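Long-range contact in putative Nitroreductase (PDB 3EO7), which binds flavin mononucleotide and is probably an FMN-dependent oxidoreductase of the nitroreductase family: residues Tyr13-Ala25 against Gly480-Val492. Residues are numbered along the deposited sequence; the frame is centred on the assembly and turned at random.
With FMN (flavin mononucleotide), chain B; PGR (R-1,2-propanediol), chain R.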
loop_
_atom_site.group_PDB
_atom_site.type_symbol
_atom_site.label_atom_id
_atom_site.label_comp_id
_atom_site.label_asym_id
_atom_site.label_seq_id
_atom_site.Cartn_x
_atom_site.Cartn_y
_atom_site.Cartn_z
ATOM N N TYR A 13 -18.146 -8.852 -3.977
ATOM C CA TYR A 13 -17.632 -7.478 -3.919
ATOM C C TYR A 13 -16.749 -7.212 -5.168
ATOM O O TYR A 13 -16.905 -6.219 -5.881
ATOM C CB TYR A 13 -16.834 -7.203 -2.596
ATOM C CG TYR A 13 -16.202 -5.842 -2.702
ATOM C CD1 TYR A 13 -16.906 -4.702 -2.367
ATOM C CD2 TYR A 13 -14.962 -5.696 -3.265
ATOM C CE1 TYR A 13 -16.389 -3.440 -2.590
ATOM C CE2 TYR A 13 -14.416 -4.431 -3.508
ATOM C CZ TYR A 13 -15.130 -3.296 -3.170
ATOM O OH TYR A 13 -14.586 -2.040 -3.452
ATOM N N HIS A 14 -15.816 -8.112 -5.421
ATOM C CA HIS A 14 -14.908 -7.938 -6.551
ATOM C C HIS A 14 -15.671 -7.849 -7.871
ATOM O O HIS A 14 -15.482 -6.932 -8.651
ATOM C CB HIS A 14 -13.894 -9.060 -6.617
ATOM C CG HIS A 14 -12.734 -8.726 -7.497
ATOM N ND1 HIS A 14 -11.816 -7.763 -7.151
ATOM C CD2 HIS A 14 -12.380 -9.179 -8.721
ATOM C CE1 HIS A 14 -10.922 -7.661 -8.123
ATOM N NE2 HIS A 14 -11.235 -8.513 -9.081
ATOM N N GLU A 15 -16.585 -8.785 -8.078
ATOM C CA GLU A 15 -17.374 -8.820 -9.293
ATOM C C GLU A 15 -18.166 -7.519 -9.470
ATOM O O GLU A 15 -18.187 -6.922 -10.560
ATOM C CB GLU A 15 -18.320 -10.024 -9.248
ATOM C CG GLU A 15 -19.108 -10.215 -10.546
ATOM C CD GLU A 15 -18.206 -10.503 -11.781
ATOM O OE1 GLU A 15 -17.088 -11.022 -11.597
ATOM O OE2 GLU A 15 -18.628 -10.213 -12.928
ATOM N N ARG A 16 -18.804 -7.072 -8.403
ATOM C CA ARG A 16 -19.594 -5.840 -8.435
ATOM C C ARG A 16 -18.837 -4.536 -8.651
ATOM O O ARG A 16 -19.446 -3.503 -9.007
ATOM C CB ARG A 16 -20.471 -5.750 -7.172
ATOM C CG ARG A 16 -21.596 -6.764 -7.356
ATOM C CD ARG A 16 -22.703 -6.648 -6.517
ATOM N NE ARG A 16 -23.279 -5.309 -6.374
ATOM C CZ ARG A 16 -24.040 -5.044 -5.324
ATOM N NH1 ARG A 16 -24.283 -6.014 -4.464
ATOM N NH2 ARG A 16 -24.538 -3.842 -5.111
ATOM N N THR A 17 -17.535 -4.578 -8.508
ATOM C CA THR A 17 -16.710 -3.376 -8.594
ATOM C C THR A 17 -15.775 -3.333 -9.806
ATOM O O THR A 17 -14.967 -2.422 -9.951
ATOM C CB THR A 17 -15.928 -3.159 -7.285
ATOM O OG1 THR A 17 -15.192 -4.335 -6.927
ATOM C CG2 THR A 17 -16.917 -2.803 -6.149
ATOM N N LYS A 18 -15.912 -4.328 -10.670
ATOM C CA LYS A 18 -15.144 -4.369 -11.918
ATOM C C LYS A 18 -15.676 -3.255 -12.811
ATOM O O LYS A 18 -16.793 -2.772 -12.608
ATOM C CB LYS A 18 -15.416 -5.696 -12.633
ATOM C CG LYS A 18 -14.918 -6.938 -11.898
ATOM C CD LYS A 18 -15.073 -8.211 -12.678
ATOM C CE LYS A 18 -14.372 -9.371 -11.986
ATOM N NZ LYS A 18 -14.631 -10.710 -12.660
ATOM N N TYR A 19 -14.901 -2.886 -13.830
ATOM C CA TYR A 19 -15.415 -2.047 -14.910
ATOM C C TYR A 19 -15.595 -2.986 -16.090
ATOM O O TYR A 19 -14.767 -3.880 -16.309
ATOM C CB TYR A 19 -14.459 -0.946 -15.308
ATOM C CG TYR A 19 -14.342 0.152 -14.298
ATOM C CD1 TYR A 19 -15.258 1.204 -14.261
ATOM C CD2 TYR A 19 -13.300 0.147 -13.385
ATOM C CE1 TYR A 19 -15.112 2.232 -13.309
ATOM C CE2 TYR A 19 -13.167 1.151 -12.451
ATOM C CZ TYR A 19 -14.058 2.189 -12.429
ATOM O OH TYR A 19 -13.855 3.139 -11.448
ATOM N N ASP A 20 -16.695 -2.782 -16.806
ATOM C CA ASP A 20 -17.085 -3.565 -17.963
ATOM C C ASP A 20 -17.235 -2.609 -19.160
ATOM O O ASP A 20 -17.961 -1.610 -19.082
ATOM C CB ASP A 20 -18.414 -4.220 -17.632
ATOM C CG ASP A 20 -19.054 -4.950 -18.805
ATOM O OD1 ASP A 20 -18.512 -4.996 -19.931
ATOM O OD2 ASP A 20 -20.145 -5.497 -18.553
ATOM N N PRO A 21 -16.538 -2.898 -20.265
ATOM C CA PRO A 21 -16.658 -1.969 -21.378
ATOM C C PRO A 21 -18.110 -1.822 -21.841
ATOM O O PRO A 21 -18.468 -0.781 -22.331
ATOM C CB PRO A 21 -15.814 -2.611 -22.486
ATOM C CG PRO A 21 -14.954 -3.607 -21.817
ATOM C CD PRO A 21 -15.643 -4.027 -20.574
ATOM N N GLU A 22 -18.926 -2.852 -21.666
ATOM C CA GLU A 22 -20.322 -2.777 -22.116
ATOM C C GLU A 22 -21.180 -1.836 -21.280
ATOM O O GLU A 22 -22.192 -1.321 -21.758
ATOM C CB GLU A 22 -20.922 -4.179 -22.149
ATOM C CG GLU A 22 -20.322 -5.070 -23.268
ATOM N N THR A 23 -20.753 -1.554 -20.054
ATOM C CA THR A 23 -21.566 -0.730 -19.159
ATOM C C THR A 23 -20.908 0.529 -18.628
ATOM O O THR A 23 -21.568 1.331 -17.970
ATOM C CB THR A 23 -21.984 -1.561 -17.944
ATOM O OG1 THR A 23 -20.822 -1.932 -17.210
ATOM C CG2 THR A 23 -22.693 -2.827 -18.384
ATOM N N ILE A 24 -19.631 0.733 -18.906
ATOM C CA ILE A 24 -18.942 1.875 -18.322
ATOM C C ILE A 24 -19.575 3.229 -18.722
ATOM O O ILE A 24 -19.639 4.142 -17.903
ATOM C CB ILE A 24 -17.429 1.827 -18.608
ATOM C CG1 ILE A 24 -16.703 2.822 -17.702
ATOM C CG2 ILE A 24 -17.149 2.003 -20.095
ATOM C CD1 ILE A 24 -15.209 2.682 -17.692
ATOM N N ALA A 25 -20.055 3.327 -19.959
ATOM C CA ALA A 25 -20.715 4.556 -20.438
ATOM C C ALA A 25 -22.043 4.828 -19.703
ATOM O O ALA A 25 -22.401 5.978 -19.455
ATOM C CB ALA A 25 -20.950 4.480 -21.959
ATOM N N GLY A 480 0.509 4.419 -10.711
ATOM C CA GLY A 480 -0.460 3.385 -10.503
ATOM C C GLY A 480 -1.685 3.710 -11.345
ATOM O O GLY A 480 -1.891 4.868 -11.773
ATOM N N ILE A 481 -2.488 2.679 -11.578
ATOM C CA ILE A 481 -3.766 2.743 -12.282
ATOM C C ILE A 481 -4.739 1.882 -11.469
ATOM O O ILE A 481 -4.582 0.662 -11.404
ATOM C CB ILE A 481 -3.663 2.140 -13.706
ATOM C CG1 ILE A 481 -2.609 2.868 -14.551
ATOM C CG2 ILE A 481 -5.042 2.121 -14.381
ATOM C CD1 ILE A 481 -2.946 4.224 -14.986
ATOM N N GLY A 482 -5.735 2.506 -10.852
ATOM C CA GLY A 482 -6.654 1.764 -9.984
ATOM C C GLY A 482 -7.842 1.136 -10.670
ATOM O O GLY A 482 -8.360 0.111 -10.219
ATOM N N GLY A 483 -8.271 1.765 -11.749
ATOM C CA GLY A 483 -9.436 1.354 -12.521
ATOM C C GLY A 483 -9.043 0.805 -13.879
ATOM O O GLY A 483 -8.253 1.394 -14.613
ATOM N N PHE A 484 -9.617 -0.335 -14.229
ATOM C CA PHE A 484 -9.279 -1.023 -15.469
ATOM C C PHE A 484 -10.398 -1.986 -15.846
ATOM O O PHE A 484 -11.301 -2.247 -15.032
ATOM C CB PHE A 484 -7.926 -1.767 -15.276
ATOM C CG PHE A 484 -7.857 -2.548 -13.990
ATOM C CD1 PHE A 484 -8.397 -3.818 -13.907
ATOM C CD2 PHE A 484 -7.306 -1.964 -12.836
ATOM C CE1 PHE A 484 -8.377 -4.522 -12.689
ATOM C CE2 PHE A 484 -7.283 -2.671 -11.627
ATOM C CZ PHE A 484 -7.826 -3.942 -11.563
ATOM N N PHE A 485 -10.370 -2.480 -17.084
ATOM C CA PHE A 485 -11.374 -3.442 -17.519
ATOM C C PHE A 485 -10.948 -4.824 -17.042
ATOM O O PHE A 485 -10.305 -5.577 -17.776
ATOM C CB PHE A 485 -11.582 -3.354 -19.018
ATOM C CG PHE A 485 -12.274 -2.087 -19.452
ATOM C CD1 PHE A 485 -13.493 -1.720 -18.904
ATOM C CD2 PHE A 485 -11.730 -1.292 -20.459
ATOM C CE1 PHE A 485 -14.136 -0.556 -19.315
ATOM C CE2 PHE A 485 -12.373 -0.126 -20.877
ATOM C CZ PHE A 485 -13.555 0.242 -20.298
ATOM N N ASP A 486 -11.391 -5.157 -15.821
ATOM C CA ASP A 486 -10.943 -6.353 -15.115
ATOM C C ASP A 486 -10.884 -7.633 -15.953
ATOM O O ASP A 486 -9.831 -8.250 -16.052
ATOM C CB ASP A 486 -11.857 -6.617 -13.910
ATOM C CG ASP A 486 -11.809 -5.482 -12.862
ATOM O OD1 ASP A 486 -12.208 -4.345 -13.231
ATOM O OD2 ASP A 486 -11.386 -5.758 -11.704
ATOM N N ASP A 487 -12.015 -8.033 -16.503
ATOM C CA ASP A 487 -12.091 -9.325 -17.192
ATOM C C ASP A 487 -11.334 -9.326 -18.491
ATOM O O ASP A 487 -10.766 -10.361 -18.875
ATOM C CB ASP A 487 -13.549 -9.749 -17.425
ATOM C CG ASP A 487 -14.292 -10.095 -16.125
ATOM O OD1 ASP A 487 -13.642 -10.474 -15.136
ATOM O OD2 ASP A 487 -15.519 -9.956 -16.121
ATOM N N GLN A 488 -11.248 -8.168 -19.140
ATOM C CA GLN A 488 -10.601 -8.073 -20.443
ATOM C C GLN A 488 -9.089 -8.174 -20.385
ATOM O O GLN A 488 -8.440 -8.510 -21.377
ATOM C CB GLN A 488 -11.061 -6.782 -21.146
ATOM C CG GLN A 488 -12.519 -6.824 -21.669
ATOM C CD GLN A 488 -13.586 -6.864 -20.582
ATOM O OE1 GLN A 488 -13.442 -6.239 -19.526
ATOM N NE2 GLN A 488 -14.661 -7.623 -20.822
ATOM N N VAL A 489 -8.499 -7.879 -19.232
ATOM C CA VAL A 489 -7.063 -7.956 -19.105
ATOM C C VAL A 489 -6.546 -9.367 -19.406
ATOM O O VAL A 489 -5.607 -9.543 -20.195
ATOM C CB VAL A 489 -6.560 -7.520 -17.706
ATOM C CG1 VAL A 489 -5.014 -7.687 -17.603
ATOM C CG2 VAL A 489 -6.971 -6.094 -17.389
ATOM N N ASN A 490 -7.131 -10.382 -18.780
ATOM C CA ASN A 490 -6.587 -11.733 -18.938
ATOM C C ASN A 490 -6.549 -12.224 -20.365
ATOM O O ASN A 490 -5.560 -12.793 -20.814
ATOM C CB ASN A 490 -7.362 -12.723 -18.077
ATOM C CG ASN A 490 -7.317 -12.360 -16.624
ATOM O OD1 ASN A 490 -7.848 -11.321 -16.236
ATOM N ND2 ASN A 490 -6.709 -13.223 -15.800
ATOM N N GLU A 491 -7.667 -11.940 -21.025
ATOM C CA GLU A 491 -7.963 -12.272 -22.411
ATOM C C GLU A 491 -6.874 -11.761 -23.366
ATOM O O GLU A 491 -6.372 -12.483 -24.210
ATOM C CB GLU A 491 -9.328 -11.643 -22.775
ATOM C CG GLU A 491 -10.559 -12.208 -21.981
ATOM C CD GLU A 491 -11.909 -11.518 -22.304
ATOM O OE1 GLU A 491 -11.937 -10.540 -23.077
ATOM O OE2 GLU A 491 -12.955 -11.943 -21.748
ATOM N N VAL A 492 -6.521 -10.495 -23.197
ATOM C CA VAL A 492 -5.501 -9.812 -24.007
ATOM C C VAL A 492 -4.065 -10.301 -23.709
ATOM O O VAL A 492 -3.300 -10.684 -24.590
ATOM C CB VAL A 492 -5.581 -8.287 -23.735
ATOM C CG1 VAL A 492 -4.388 -7.547 -24.341
ATOM C CG2 VAL A 492 -6.900 -7.727 -24.242
HETATM N N1 FMN B . -3.106 8.345 -11.615
HETATM C C2 FMN B . -3.678 8.350 -12.876
HETATM O O2 FMN B . -3.406 9.227 -13.688
HETATM N N3 FMN B . -4.592 7.417 -13.287
HETATM C C4 FMN B . -5.037 6.429 -12.460
HETATM O O4 FMN B . -5.720 5.508 -12.946
HETATM C C4A FMN B . -4.484 6.381 -11.182
HETATM N N5 FMN B . -4.929 5.438 -10.276
HETATM C C5A FMN B . -4.305 5.334 -9.017
HETATM C C6 FMN B . -4.641 4.326 -8.120
HETATM C C7 FMN B . -4.042 4.235 -6.864
HETATM C C7M FMN B . -4.347 3.041 -5.948
HETATM C C8 FMN B . -3.081 5.165 -6.489
HETATM C C8M FMN B . -2.258 5.009 -5.226
HETATM C C9 FMN B . -2.715 6.192 -7.378
HETATM C C9A FMN B . -3.328 6.273 -8.641
HETATM N N10 FMN B . -2.980 7.291 -9.522
HETATM C C10 FMN B . -3.532 7.338 -10.774
HETATM C "C1'" FMN B . -2.126 8.463 -9.082
HETATM C "C2'" FMN B . -2.875 9.467 -8.229
HETATM O "O2'" FMN B . -3.677 10.320 -9.075
HETATM C "C3'" FMN B . -1.871 10.274 -7.408
HETATM O "O3'" FMN B . -1.234 9.428 -6.446
HETATM C "C4'" FMN B . -2.473 11.519 -6.732
HETATM O "O4'" FMN B . -2.979 12.455 -7.725
HETATM C "C5'" FMN B . -1.433 12.194 -5.858
HETATM O "O5'" FMN B . -0.299 12.580 -6.587
HETATM P P FMN B . 1.150 12.058 -6.230
HETATM O O1P FMN B . 1.165 10.547 -6.439
HETATM O O2P FMN B . 2.070 12.782 -7.206
HETATM O O3P FMN B . 1.483 12.408 -4.809
HETATM C C1 PGR R . -11.102 -12.715 -15.102
HETATM C C2 PGR R . -11.166 -13.667 -16.303
HETATM C C3 PGR R . -12.563 -14.257 -16.457
HETATM O O1 PGR R . -10.289 -13.294 -14.059
HETATM O O2 PGR R . -10.848 -13.015 -17.549
HETATM O O HOH W 1 -9.897 -8.032 -11.492
HETATM O O HOH W 2 -17.189 -11.607 -14.737
HETATM O O HOH W 3 -14.389 -6.399 -16.914
HETATM O O HOH W 4 -16.847 -7.750 -19.027
#
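Lys18 lays its extended side chain across Asp486 and ends on Asp487, where NZ meets the syn lone pair of OD1 at 2.7 Å. NZ also forms a salt bridge to Glu15 OE1 and thus links the two carboxylates, which would otherwise probably repel and which a water bridges as well. Cut back to an alanine here, the side chain would lose its ammonium, and Glu15 and Asp487 are likely to be left facing each other without a counter-charge, the flank of Asp486 uncovered. Asp486 has CG anti to its carbonyl carbon (chi1 -63°), which turns the carboxylate to the 13-25 backbone: OD1 takes the N-H of Tyr19 from above the carboxylate plane (3.1 Å), while OD2 is salt-bridged to Arg183 and shares a water with His14 NE2; His14 ND1 is hydrogen-bonded to Tyr453 OH. Further along, the Phe485 ring receives Pro21 CG over one face, a CH-pi contact 3.9 Å from the centroid; Tyr19 O lies at its edge and Ile24 CD1 packs 3.8 Å from Phe485 CE1. Gln488 and Pro21 approach each other from opposite directions, Gln488 OE1 3.3 Å from Pro21 CD. Tyr19 CE2 rests 3.7 Å from Gly483 CA. Residues 13-25 thus pack along the loop joining strand 477-481 to helix 486-493 in the C-terminal nitroreductase-family region; there Gly482 N donates a hydrogen bond to flavin N5, and Gly480 and Ile481 line the same FMN pocket.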